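Local coordinates for protein polymerase X (Deinococcus radiodurans, PDB 2W9M) that probably catalyses DNA-templated addition of deoxyribonucleotides, serving DNA repair and replication, and also binds three zinc ions in a phosphatase-like C-terminal domain, at residues A[120-125]-A[163-168]; A[188-193]-A[303-308]; A[199-204]-A[241-246]; A[297-302]-A[310-315]; A[441-446]-A[473-478]. All coordinates share one frame; numbering follows the deposited sequence.

The five contacts trace the chain from its polymerase part to its zinc-binding part. Interactions 1 and 2 come in series and touch, their centres about 20 Å apart, where Leu163 of helix 163-176 meets the turn after helix 186-190. Interaction 3 falls in sequence between the two segments of interaction 2 and joins strand 194-203 of the mixed sheet to helix 243-249. Interactions 2 and 4 alternate along the chain, lie about 11 Å apart between centres and share the connection between helix 287-293 and strand 329-333. Interaction 5 stands apart, about 46 Å from interaction 3 between centres, beside the seven-stranded parallel sheet. The five thus follow an extended, multidomain molecule.

Interaction 1 (A[120-125]-A[163-168]); sequences SLERLR and LRAGLA
Glu122 and Arg164 meet through their aliphatic carbons, not their charges: Glu122 CB lies 3.5 Å from Arg164 CD, and Glu122 CG approaches Arg164 CG at 3.6 Å. The two chains cross obliquely and then part. A bend in the glutamate (chi2 55°) turns its CD toward Ala165 and Ala168, while a bend in the arginine (chi3 -70°) swings NE toward Ser120. The carboxylate and guanidinium planes are almost coplanar, yet the groups end beside different partners. The guanidinium of Arg164 has Ser120 CB over one face, 4.0 Å from NH1, and its NH2 forms a salt bridge with Asp525. Glu122 CD comes to 3.5 Å from Ala168 CB, and OE2 sits 3.8 Å from Ala165 CA, carboxylate against a methyl-lined helix surface. The charge of Glu122 is answered on its own helix, where Arg125 NH1 brings OE1 to the edge of its guanidinium in a salt bridge. Glu172 and Glu229 also bridge to Arg125 and probably fix its guanidinium, while the nearby like charge of Glu126 would add to the need for it. Ser120 has a second duty as N-cap, its OG accepting from Arg123 N at 3.3 Å. The two helical segments run at 31° to each other with axes 9.7 Å apart, a spacing filled by these long side chains. Leu121 and Leu124 pack helix 121-130 against helices 94-99 and 141-157, in the helix-hairpin-helix region, while on the other flank Leu163 and Arg164 bring helix 163-176 against Tyr528 of helix 526-535.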
# COMPACT_ATOMS: atom_id res chain seq x y z
N SER A 120 -5.42 2.24 9.09
CA SER A 120 -3.99 2.00 9.26
C SER A 120 -3.42 2.67 10.49
O SER A 120 -4.03 3.57 11.06
CB SER A 120 -3.21 2.44 8.01
OG SER A 120 -3.26 3.85 7.84
N LEU A 121 -2.24 2.22 10.91
CA LEU A 121 -1.55 2.80 12.04
C LEU A 121 -1.38 4.31 11.88
O LEU A 121 -1.64 5.09 12.80
CB LEU A 121 -0.18 2.14 12.22
CG LEU A 121 -0.13 1.10 13.33
CD1 LEU A 121 -1.50 0.49 13.58
CD2 LEU A 121 0.91 0.03 13.02
N GLU A 122 -0.94 4.71 10.69
CA GLU A 122 -0.72 6.12 10.41
C GLU A 122 -2.01 6.93 10.49
O GLU A 122 -2.03 8.03 11.05
CB GLU A 122 -0.06 6.29 9.04
CG GLU A 122 -0.12 7.70 8.50
CD GLU A 122 0.45 8.73 9.45
OE1 GLU A 122 0.07 9.91 9.34
OE2 GLU A 122 1.28 8.36 10.32
N ARG A 123 -3.07 6.40 9.90
CA ARG A 123 -4.38 7.06 9.91
C ARG A 123 -4.99 7.08 11.32
O ARG A 123 -5.74 8.00 11.66
CB ARG A 123 -5.32 6.37 8.91
CG ARG A 123 -6.75 6.87 8.92
CD ARG A 123 -6.88 8.21 8.21
NE ARG A 123 -8.27 8.67 8.20
CZ ARG A 123 -8.81 9.45 9.12
NH1 ARG A 123 -8.08 9.89 10.15
NH2 ARG A 123 -10.08 9.81 9.02
N LEU A 124 -4.68 6.07 12.12
CA LEU A 124 -5.09 6.04 13.52
C LEU A 124 -4.37 7.14 14.28
O LEU A 124 -4.96 7.83 15.11
CB LEU A 124 -4.76 4.69 14.15
CG LEU A 124 -5.69 4.09 15.21
CD1 LEU A 124 -4.97 2.99 15.98
CD2 LEU A 124 -6.24 5.13 16.16
N ARG A 125 -3.08 7.30 13.99
CA ARG A 125 -2.26 8.30 14.66
C ARG A 125 -2.76 9.71 14.37
O ARG A 125 -2.75 10.58 15.23
CB ARG A 125 -0.80 8.18 14.26
CG ARG A 125 0.05 9.31 14.80
CD ARG A 125 1.30 9.49 13.98
NE ARG A 125 1.53 10.91 13.74
CZ ARG A 125 1.23 11.53 12.60
NH1 ARG A 125 0.70 10.84 11.60
NH2 ARG A 125 1.46 12.82 12.46
N LEU A 163 6.39 4.35 3.89
CA LEU A 163 6.40 5.61 3.16
C LEU A 163 5.28 6.52 3.65
O LEU A 163 5.42 7.74 3.66
CB LEU A 163 6.25 5.37 1.66
CG LEU A 163 6.18 6.62 0.78
CD1 LEU A 163 7.40 7.50 0.99
CD2 LEU A 163 6.04 6.23 -0.69
N ARG A 164 4.16 5.92 4.05
CA ARG A 164 3.00 6.68 4.50
C ARG A 164 3.30 7.47 5.78
O ARG A 164 3.07 8.68 5.83
CB ARG A 164 1.80 5.76 4.72
CG ARG A 164 0.55 6.49 5.18
CD ARG A 164 -0.55 5.54 5.65
NE ARG A 164 -1.15 4.77 4.56
CZ ARG A 164 -1.02 3.46 4.41
NH1 ARG A 164 -0.32 2.76 5.30
NH2 ARG A 164 -1.60 2.84 3.39
N ALA A 165 3.81 6.79 6.80
CA ALA A 165 4.14 7.44 8.07
C ALA A 165 5.22 8.50 7.91
O ALA A 165 5.09 9.61 8.42
CB ALA A 165 4.57 6.40 9.10
N GLY A 166 6.30 8.16 7.20
CA GLY A 166 7.38 9.10 6.98
C GLY A 166 6.94 10.35 6.24
O GLY A 166 7.33 11.47 6.58
N LEU A 167 6.11 10.16 5.22
CA LEU A 167 5.65 11.28 4.40
C LEU A 167 4.65 12.15 5.16
O LEU A 167 4.70 13.37 5.10
CB LEU A 167 5.02 10.76 3.10
CG LEU A 167 4.84 11.73 1.93
CD1 LEU A 167 6.05 12.62 1.78
CD2 LEU A 167 4.59 10.95 0.64
N ALA A 168 3.74 11.50 5.89
CA ALA A 168 2.77 12.22 6.72
C ALA A 168 3.46 13.08 7.77
O ALA A 168 3.11 14.25 7.95
CB ALA A 168 1.81 11.24 7.39

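Interaction 2 (A[188-193]-A[303-308]); sequences VRRGLE and YREPEH
Arg190 brings CD and NE over to one carboxylate oxygen of Glu305, crossing that side chain at a slant, with CD 3.2 Å and NE 2.7 Å from OE2. This salt bridge is short but poorly directed: the N-H...O angle at NE is only 123°, and a second weak bond links NH2 to OE1 at 3.4 Å. The guanidinium and carboxylate planes are only 15° apart, yet the bonds are bent. Arg190 NH1 holds a further carboxylate, Asp187, one turn back. Leu192 CD1 approaches the glutamate too, 3.7 Å from OE1, setting a methyl beside the charged pair. The chain can turn back here because Gly191, with positive phi, closes helix 186-190 in a Schellman motif, and the residues that follow lead into strand 194-203 of the mixed sheet. An alanine in place of Arg190 would probably leave Glu305 without its cationic mate across the contact and Asp187 without its bridge. Two like charges lie close by: Arg189 NH1 and Arg304 NH1 are 3.6 Å apart, their guanidinium planes turned 77° from each other. Glu287, at the start of helix 287-293 in the thumb region, forms salt bridges with both arginines and is likely to offset their repulsion. Arg304 also bonds through NH1 to Ser251 OG and through NE to Arg299 O, while its chain, extended from CG to NE, runs on past Phe255 of helix 253-264.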
# COMPACT_ATOMS: atom_id res chain seq x y z
N VAL A 188 11.69 9.99 1.77
CA VAL A 188 10.31 10.37 1.51
C VAL A 188 10.17 11.17 0.22
O VAL A 188 9.18 11.03 -0.51
CB VAL A 188 9.66 11.13 2.69
CG1 VAL A 188 9.97 10.42 4.00
CG2 VAL A 188 10.15 12.56 2.74
N ARG A 189 11.16 12.01 -0.08
CA ARG A 189 11.12 12.85 -1.27
C ARG A 189 11.16 12.05 -2.58
O ARG A 189 10.59 12.48 -3.58
CB ARG A 189 12.27 13.85 -1.27
CG ARG A 189 12.37 14.63 -2.56
CD ARG A 189 13.63 15.45 -2.64
NE ARG A 189 13.68 16.21 -3.88
CZ ARG A 189 14.77 16.80 -4.35
NH1 ARG A 189 15.91 16.73 -3.68
NH2 ARG A 189 14.73 17.47 -5.50
N ARG A 190 11.84 10.91 -2.58
CA ARG A 190 11.94 10.12 -3.81
C ARG A 190 11.12 8.84 -3.79
O ARG A 190 11.18 8.03 -4.72
CB ARG A 190 13.41 9.86 -4.17
CG ARG A 190 14.20 9.13 -3.11
CD ARG A 190 15.69 9.18 -3.45
NE ARG A 190 16.33 7.90 -3.16
CZ ARG A 190 16.73 7.53 -1.95
NH1 ARG A 190 16.56 8.33 -0.92
NH2 ARG A 190 17.30 6.34 -1.78
N GLY A 191 10.34 8.65 -2.72
CA GLY A 191 9.31 7.63 -2.69
C GLY A 191 9.75 6.23 -2.34
O GLY A 191 9.11 5.25 -2.72
N LEU A 192 10.84 6.12 -1.59
CA LEU A 192 11.31 4.82 -1.16
C LEU A 192 10.16 4.08 -0.47
O LEU A 192 9.57 4.60 0.47
CB LEU A 192 12.50 4.98 -0.21
CG LEU A 192 13.65 3.99 -0.42
CD1 LEU A 192 14.24 4.20 -1.79
CD2 LEU A 192 14.70 4.15 0.66
N GLU A 193 9.84 2.88 -0.95
CA GLU A 193 8.74 2.10 -0.38
C GLU A 193 8.86 1.97 1.14
O GLU A 193 7.86 1.91 1.86
CB GLU A 193 8.66 0.71 -1.03
CG GLU A 193 9.97 -0.06 -1.06
CD GLU A 193 10.84 0.31 -2.26
OE1 GLU A 193 10.31 0.87 -3.24
OE2 GLU A 193 12.06 0.03 -2.22
N TYR A 303 14.55 9.90 -10.50
CA TYR A 303 15.53 9.03 -11.16
C TYR A 303 16.88 8.95 -10.45
O TYR A 303 17.89 8.62 -11.07
CB TYR A 303 15.77 9.50 -12.60
CG TYR A 303 14.53 9.51 -13.47
CD1 TYR A 303 14.36 10.46 -14.47
CD2 TYR A 303 13.52 8.57 -13.29
CE1 TYR A 303 13.23 10.47 -15.27
CE2 TYR A 303 12.38 8.57 -14.08
CZ TYR A 303 12.25 9.52 -15.06
OH TYR A 303 11.11 9.52 -15.85
N ARG A 304 16.90 9.22 -9.15
CA ARG A 304 18.16 9.26 -8.40
C ARG A 304 18.43 8.00 -7.58
O ARG A 304 19.11 8.06 -6.56
CB ARG A 304 18.22 10.50 -7.51
CG ARG A 304 18.15 11.80 -8.29
CD ARG A 304 18.20 13.01 -7.37
NE ARG A 304 17.91 14.23 -8.11
CZ ARG A 304 17.86 15.45 -7.57
NH1 ARG A 304 18.08 15.61 -6.27
NH2 ARG A 304 17.59 16.50 -8.33
N GLU A 305 17.90 6.87 -8.03
CA GLU A 305 18.20 5.58 -7.41
C GLU A 305 19.35 4.91 -8.16
O GLU A 305 19.61 5.24 -9.32
CB GLU A 305 16.98 4.66 -7.45
CG GLU A 305 15.69 5.30 -6.98
CD GLU A 305 15.69 5.59 -5.49
OE1 GLU A 305 16.38 4.88 -4.74
OE2 GLU A 305 14.98 6.53 -5.08
N PRO A 306 20.04 3.96 -7.51
CA PRO A 306 21.11 3.24 -8.20
C PRO A 306 20.65 2.61 -9.52
O PRO A 306 21.37 2.69 -10.51
CB PRO A 306 21.50 2.15 -7.19
CG PRO A 306 21.12 2.72 -5.86
CD PRO A 306 19.90 3.56 -6.10
N GLU A 307 19.48 1.99 -9.52
CA GLU A 307 18.97 1.28 -10.70
C GLU A 307 18.80 2.20 -11.90
O GLU A 307 18.62 1.74 -13.03
CB GLU A 307 17.64 0.57 -10.39
CG GLU A 307 17.72 -0.50 -9.30
CD GLU A 307 17.86 0.08 -7.89
OE1 GLU A 307 17.50 1.26 -7.69
OE2 GLU A 307 18.34 -0.65 -6.99
N HIS A 308 18.85 3.51 -11.66
CA HIS A 308 18.67 4.51 -12.71
C HIS A 308 19.98 4.98 -13.33
O HIS A 308 19.98 5.62 -14.39
CB HIS A 308 17.93 5.73 -12.15
CG HIS A 308 16.49 5.48 -11.82
ND1 HIS A 308 16.04 5.39 -10.52
CD2 HIS A 308 15.41 5.33 -12.61
CE1 HIS A 308 14.73 5.18 -10.52
NE2 HIS A 308 14.32 5.14 -11.78

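Interaction 3 (A[199-204]-A[241-246]); sequences ELTVTG and EARGAL
The guanidinium of Arg243 lies against the backbone of strand 194-203: on one face sit Val202 N, 3.4 Å above the plane and displaced from the middle of the group, and Thr201 C, 3.8 Å above it, with the methyl CG2 of Thr201 over the same face. At the edge, in plane, is Thr203 N. It is 2.9 Å from Arg243 NH2, but both are donors and no bond forms; the partner of NH2 is Ser181 O. Bends at chi2 and chi3 of the arginine (63° and 92°) fold its end against the strand, where it meets Thr201 tip to tip. The neighbouring approach of Thr203 CG2 is doubtfully close in the model. An alanine in place of Arg243 would probably leave Ser181 O without this donor and uncover the strand backbone around Val202. The mixed sheet pairs strand 194-203 in parallel with strand 231-238, and helix 243-249, following the latter, folds back onto the sheet, as in the palm of family X polymerases. Leu246 extends that cover: its CD2 lies 3.5 Å from Thr201 OG1 as the two side chains pass one another, pointing opposite ways, and Thr201 OG1 is hydrogen-bonded to Asp247.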
# COMPACT_ATOMS: atom_id res chain seq x y z
N GLU A 199 12.50 12.93 6.62
CA GLU A 199 13.55 13.88 6.30
C GLU A 199 12.99 15.14 5.64
O GLU A 199 12.15 15.07 4.74
CB GLU A 199 14.61 13.24 5.40
CG GLU A 199 15.53 12.26 6.13
CD GLU A 199 16.28 11.34 5.17
OE1 GLU A 199 17.50 11.54 4.98
OE2 GLU A 199 15.65 10.42 4.60
N LEU A 200 13.47 16.28 6.10
CA LEU A 200 12.99 17.57 5.62
C LEU A 200 14.20 18.44 5.30
O LEU A 200 15.27 18.29 5.88
CB LEU A 200 12.15 18.24 6.71
CG LEU A 200 10.80 18.86 6.35
CD1 LEU A 200 10.00 17.92 5.47
CD2 LEU A 200 10.02 19.21 7.60
N THR A 201 14.03 19.35 4.35
CA THR A 201 15.09 20.31 4.05
C THR A 201 14.54 21.72 4.28
O THR A 201 13.34 21.96 4.16
CB THR A 201 15.64 20.11 2.63
OG1 THR A 201 17.08 20.15 2.67
CG2 THR A 201 15.10 21.16 1.68
N VAL A 202 15.42 22.65 4.64
CA VAL A 202 14.99 23.95 5.16
C VAL A 202 16.10 24.99 5.00
O VAL A 202 17.28 24.66 5.11
CB VAL A 202 14.61 23.81 6.66
CG1 VAL A 202 15.05 25.02 7.46
CG2 VAL A 202 13.11 23.54 6.82
N THR A 203 15.73 26.24 4.73
CA THR A 203 16.72 27.33 4.74
C THR A 203 16.60 28.13 6.04
O THR A 203 15.50 28.45 6.49
CB THR A 203 16.58 28.30 3.55
OG1 THR A 203 15.59 29.29 3.85
CG2 THR A 203 16.19 27.57 2.28
N GLY A 204 17.74 28.45 6.63
CA GLY A 204 17.76 29.13 7.91
C GLY A 204 18.79 28.48 8.81
O GLY A 204 19.61 27.69 8.35
N GLU A 241 21.69 30.76 0.01
CA GLU A 241 22.62 30.62 -1.11
C GLU A 241 23.20 29.22 -1.25
O GLU A 241 23.82 28.89 -2.26
CB GLU A 241 23.76 31.63 -0.99
CG GLU A 241 23.31 33.08 -1.02
CD GLU A 241 22.45 33.39 -2.23
OE1 GLU A 241 22.87 33.07 -3.37
OE2 GLU A 241 21.36 33.97 -2.04
N ALA A 242 23.01 28.40 -0.22
CA ALA A 242 23.54 27.04 -0.23
C ALA A 242 22.43 26.00 -0.37
O ALA A 242 22.70 24.83 -0.62
CB ALA A 242 24.35 26.77 1.02
N ARG A 243 21.18 26.45 -0.22
CA ARG A 243 20.03 25.55 -0.23
C ARG A 243 20.08 24.54 -1.38
O ARG A 243 19.85 23.35 -1.18
CB ARG A 243 18.71 26.33 -0.25
CG ARG A 243 17.50 25.46 -0.60
CD ARG A 243 17.27 24.37 0.45
NE ARG A 243 16.36 24.83 1.48
CZ ARG A 243 15.06 24.56 1.50
NH1 ARG A 243 14.51 23.80 0.56
NH2 ARG A 243 14.31 25.05 2.47
N GLY A 244 20.39 25.02 -2.58
CA GLY A 244 20.45 24.16 -3.75
C GLY A 244 21.38 22.97 -3.57
O GLY A 244 21.06 21.87 -4.02
N ALA A 245 22.52 23.19 -2.93
CA ALA A 245 23.51 22.14 -2.71
C ALA A 245 23.07 21.20 -1.60
O ALA A 245 23.26 19.99 -1.69
CB ALA A 245 24.87 22.74 -2.37
N LEU A 246 22.49 21.77 -0.55
CA LEU A 246 21.92 20.99 0.54
C LEU A 246 20.87 20.03 0.00
O LEU A 246 20.80 18.88 0.42
CB LEU A 246 21.31 21.92 1.59
CG LEU A 246 20.70 21.26 2.82
CD1 LEU A 246 21.80 20.76 3.74
CD2 LEU A 246 19.79 22.23 3.56

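Interaction 4 (A[297-302]-A[310-315]); sequences PFRPAE and DLWQTL
Trp312 has its CG between the backbone N and the carbonyl carbon (chi1 82°), while Arg299 holds CG anti to its own N (chi1 -179°) and stays extended as far as NE. The straight arginine therefore runs across the indole. CB rests 3.6 Å from Trp312 CZ2, CG lies over the ring centre at 3.6 Å above the plane, and CD makes a CH-pi contact with the five-membered ring, 3.6 Å from its centroid. Beyond these carbons the guanidinium lies flat on the indole in a cation-pi stack, its plane only 8° from the ring's and the two centres 4.2 Å apart. The opposite face of the ring is covered by Gln313 CG, so the indole is held between two side chains. Round the six-membered ring, Pro300 CD meets Trp312 CZ3 at 3.7 Å, and Pro297 CB approaches CH2 at 4.2 Å. The stacked guanidinium is itself tied down: NH2 forms a salt bridge with Asp309 and NE donates to Tyr303 O, which would restrict its rotation and keep it flat on the ring. Arg299 also touches Phe255 and Gln258 of helix 253-264. Both segments belong to the long connection between helix 287-293 and strand 329-333, where this arginine-tryptophan cation-pi stack ties the path from the thumb region to the zinc-binding domain.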
# COMPACT_ATOMS: atom_id res chain seq x y z
N PRO A 297 23.43 17.58 -17.07
CA PRO A 297 21.99 17.54 -17.33
C PRO A 297 21.22 17.36 -16.03
O PRO A 297 21.64 16.56 -15.18
CB PRO A 297 21.83 16.28 -18.19
CG PRO A 297 23.04 15.44 -17.84
CD PRO A 297 24.13 16.45 -17.72
N PHE A 298 20.13 18.09 -15.85
CA PHE A 298 19.34 17.99 -14.63
C PHE A 298 18.79 16.58 -14.49
O PHE A 298 18.20 16.04 -15.43
CB PHE A 298 18.20 19.00 -14.62
CG PHE A 298 17.47 19.07 -13.31
CD1 PHE A 298 17.83 20.00 -12.35
CD2 PHE A 298 16.42 18.21 -13.04
CE1 PHE A 298 17.17 20.07 -11.14
CE2 PHE A 298 15.74 18.28 -11.83
CZ PHE A 298 16.12 19.21 -10.88
N ARG A 299 18.98 15.99 -13.32
CA ARG A 299 18.51 14.64 -13.04
C ARG A 299 17.39 14.67 -12.00
O ARG A 299 17.64 14.91 -10.82
CB ARG A 299 19.68 13.76 -12.55
CG ARG A 299 19.32 12.32 -12.26
CD ARG A 299 20.59 11.50 -12.00
NE ARG A 299 20.31 10.11 -11.65
CZ ARG A 299 21.24 9.20 -11.38
NH1 ARG A 299 22.52 9.53 -11.42
NH2 ARG A 299 20.89 7.96 -11.07
N PRO A 300 16.15 14.43 -12.45
CA PRO A 300 14.95 14.51 -11.61
C PRO A 300 15.04 13.59 -10.39
O PRO A 300 15.57 12.48 -10.50
CB PRO A 300 13.83 14.04 -12.54
CG PRO A 300 14.36 14.26 -13.92
CD PRO A 300 15.83 14.01 -13.83
N ALA A 301 14.53 14.04 -9.25
CA ALA A 301 14.60 13.27 -8.01
C ALA A 301 14.01 11.87 -8.17
O ALA A 301 14.39 10.94 -7.45
CB ALA A 301 13.90 14.01 -6.87
N GLU A 302 13.08 11.72 -9.11
CA GLU A 302 12.47 10.42 -9.37
C GLU A 302 13.49 9.41 -9.88
O GLU A 302 13.30 8.20 -9.71
CB GLU A 302 11.34 10.54 -10.40
CG GLU A 302 10.18 11.42 -9.99
CD GLU A 302 10.24 12.80 -10.62
OE1 GLU A 302 11.35 13.35 -10.75
OE2 GLU A 302 9.17 13.33 -10.99
N ASP A 310 22.36 4.12 -15.22
CA ASP A 310 22.68 3.96 -16.64
C ASP A 310 21.46 4.11 -17.55
O ASP A 310 21.60 4.12 -18.78
CB ASP A 310 23.36 2.61 -16.88
CG ASP A 310 24.59 2.41 -16.01
OD1 ASP A 310 25.21 3.42 -15.59
OD2 ASP A 310 24.95 1.24 -15.75
N LEU A 311 20.28 4.24 -16.95
CA LEU A 311 19.03 4.27 -17.71
C LEU A 311 18.37 5.64 -17.82
O LEU A 311 17.71 5.94 -18.81
CB LEU A 311 18.01 3.32 -17.06
CG LEU A 311 18.38 1.84 -16.97
CD1 LEU A 311 17.43 1.13 -16.01
CD2 LEU A 311 18.36 1.19 -18.35
N TRP A 312 18.55 6.48 -16.80
CA TRP A 312 17.66 7.61 -16.56
C TRP A 312 17.47 8.64 -17.69
O TRP A 312 16.47 9.36 -17.69
CB TRP A 312 17.97 8.31 -15.23
CG TRP A 312 19.10 9.28 -15.28
CD1 TRP A 312 20.40 9.05 -14.97
CD2 TRP A 312 19.01 10.66 -15.65
NE1 TRP A 312 21.14 10.19 -15.12
CE2 TRP A 312 20.31 11.20 -15.54
CE3 TRP A 312 17.97 11.49 -16.06
CZ2 TRP A 312 20.60 12.53 -15.84
CZ3 TRP A 312 18.25 12.82 -16.35
CH2 TRP A 312 19.56 13.32 -16.24
N GLN A 313 18.40 8.71 -18.64
CA GLN A 313 18.28 9.65 -19.76
C GLN A 313 17.44 9.08 -20.90
O GLN A 313 17.12 9.77 -21.88
CB GLN A 313 19.66 10.08 -20.27
CG GLN A 313 20.59 10.52 -19.15
CD GLN A 313 21.65 11.49 -19.62
OE1 GLN A 313 21.40 12.35 -20.46
NE2 GLN A 313 22.85 11.37 -19.05
N THR A 314 17.07 7.81 -20.75
CA THR A 314 16.17 7.12 -21.67
C THR A 314 14.71 7.37 -21.29
O THR A 314 13.80 7.24 -22.11
CB THR A 314 16.45 5.61 -21.65
OG1 THR A 314 17.64 5.33 -22.39
CG2 THR A 314 15.30 4.83 -22.24
N LEU A 315 14.50 7.73 -20.03
CA LEU A 315 13.15 7.86 -19.47
C LEU A 315 12.53 9.23 -19.74
O LEU A 315 13.25 10.21 -19.96
CB LEU A 315 13.18 7.57 -17.97
CG LEU A 315 13.82 6.24 -17.60
CD1 LEU A 315 13.94 6.10 -16.09
CD2 LEU A 315 13.03 5.08 -18.19

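Interaction 5 (A[441-446]-A[473-478]); sequences RLIRAV and DAVLGA
Ala478 CB drops between two branched side chains of the facing helix, 3.7 Å from Val446 CG2 and 3.8 Å from Ile443 CG2, and this is the tight end of the contact. Val446 has CG2 between its backbone N and carbonyl carbon, and this branch meets the alanine. A second close part lies on the inner side, where both methyls of Val475, CG1 and CG2, lie 4.0 Å from Leu442 CB, so that the valine's fork straddles that carbon. The backbones are nearest here, Ile443 CA to Val475 CA being 5.2 Å. The short side chains of Ala474 and Ala478 are consistent with segment axes only 8.7 Å apart, and the helices run almost parallel, at 11°. The outer flank is looser. Ile443 stretches toward Ala474 there, its CD1 4.2 Å from Ala474 CB, and both residues are partly exposed, so the seam gives way to the surface on this side. The whole interface is apolar, with Val446 O bonding Asn482 just beyond it. Inward, Leu442 and Val446 also touch Leu454 of strand 453-454, and the side chain of Leu442 lies about 8 Å from that of His456, a zinc ligand. Two neighbouring parallel helices, 435-446 and 472-482, packed side by side over the parallel strands are what the alternating beta-alpha units of the PHP domain produce, as in its seven-stranded barrel fold.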
# COMPACT_ATOMS: atom_id res chain seq x y z
N ARG A 441 0.97 -21.80 -11.10
CA ARG A 441 -0.31 -21.34 -10.60
C ARG A 441 -0.69 -19.98 -11.18
O ARG A 441 -1.80 -19.80 -11.70
CB ARG A 441 -0.26 -21.26 -9.07
CG ARG A 441 -1.43 -20.56 -8.41
CD ARG A 441 -1.10 -20.31 -6.94
NE ARG A 441 -2.28 -20.14 -6.10
CZ ARG A 441 -2.23 -19.81 -4.81
NH1 ARG A 441 -1.06 -19.60 -4.23
NH2 ARG A 441 -3.34 -19.67 -4.10
N LEU A 442 0.23 -19.03 -11.11
CA LEU A 442 -0.04 -17.67 -11.56
C LEU A 442 -0.06 -17.54 -13.09
O LEU A 442 -0.85 -16.76 -13.63
CB LEU A 442 0.96 -16.69 -10.93
CG LEU A 442 0.55 -16.24 -9.52
CD1 LEU A 442 1.74 -16.15 -8.59
CD2 LEU A 442 -0.19 -14.92 -9.58
N ILE A 443 0.79 -18.30 -13.77
CA ILE A 443 0.78 -18.32 -15.23
C ILE A 443 -0.59 -18.80 -15.73
O ILE A 443 -1.14 -18.25 -16.68
CB ILE A 443 1.86 -19.25 -15.80
CG1 ILE A 443 3.24 -18.64 -15.60
CG2 ILE A 443 1.62 -19.49 -17.28
CD1 ILE A 443 4.36 -19.53 -16.08
N ARG A 444 -1.11 -19.83 -15.06
CA ARG A 444 -2.42 -20.38 -15.38
C ARG A 444 -3.52 -19.34 -15.19
O ARG A 444 -4.42 -19.21 -16.03
CB ARG A 444 -2.69 -21.60 -14.50
CG ARG A 444 -4.15 -22.05 -14.45
CD ARG A 444 -4.37 -23.31 -15.26
NE ARG A 444 -5.06 -24.33 -14.46
CZ ARG A 444 -6.34 -24.64 -14.59
NH1 ARG A 444 -7.09 -24.02 -15.50
NH2 ARG A 444 -6.88 -25.57 -13.82
N ALA A 445 -3.46 -18.59 -14.09
CA ALA A 445 -4.49 -17.60 -13.78
C ALA A 445 -4.47 -16.39 -14.70
O ALA A 445 -5.52 -15.90 -15.10
CB ALA A 445 -4.37 -17.16 -12.33
N VAL A 446 -3.28 -15.89 -15.04
CA VAL A 446 -3.18 -14.72 -15.91
C VAL A 446 -3.38 -15.08 -17.38
O VAL A 446 -3.42 -14.21 -18.24
CB VAL A 446 -1.82 -13.98 -15.74
CG1 VAL A 446 -1.68 -13.43 -14.33
CG2 VAL A 446 -0.66 -14.90 -16.09
N ASP A 473 9.51 -13.13 -13.73
CA ASP A 473 9.68 -12.92 -15.17
C ASP A 473 8.84 -13.87 -16.02
O ASP A 473 8.29 -13.47 -17.04
CB ASP A 473 11.16 -13.02 -15.56
CG ASP A 473 11.93 -11.73 -15.28
OD1 ASP A 473 13.12 -11.64 -15.68
OD2 ASP A 473 11.34 -10.81 -14.68
N ALA A 474 8.75 -15.13 -15.59
CA ALA A 474 7.89 -16.09 -16.27
C ALA A 474 6.43 -15.65 -16.20
O ALA A 474 5.72 -15.67 -17.21
CB ALA A 474 8.05 -17.47 -15.65
N VAL A 475 6.00 -15.24 -15.01
CA VAL A 475 4.61 -14.81 -14.81
C VAL A 475 4.29 -13.57 -15.64
O VAL A 475 3.27 -13.52 -16.32
CB VAL A 475 4.29 -14.53 -13.33
CG1 VAL A 475 2.87 -14.01 -13.19
CG2 VAL A 475 4.49 -15.79 -12.50
N LEU A 476 5.17 -12.58 -15.58
CA LEU A 476 4.99 -11.35 -16.34
C LEU A 476 4.96 -11.62 -17.84
O LEU A 476 4.21 -10.99 -18.58
CB LEU A 476 6.08 -10.33 -16.00
CG LEU A 476 6.04 -9.75 -14.59
CD1 LEU A 476 7.04 -8.61 -14.44
CD2 LEU A 476 4.64 -9.27 -14.25
N GLY A 477 5.78 -12.57 -18.28
CA GLY A 477 5.77 -12.99 -19.68
C GLY A 477 4.41 -13.53 -20.06
O GLY A 477 3.89 -13.23 -21.14
N ALA A 478 3.82 -14.31 -19.17
CA ALA A 478 2.48 -14.86 -19.39
C ALA A 478 1.43 -13.74 -19.46
O ALA A 478 0.44 -13.86 -20.18
CB ALA A 478 2.14 -15.86 -18.32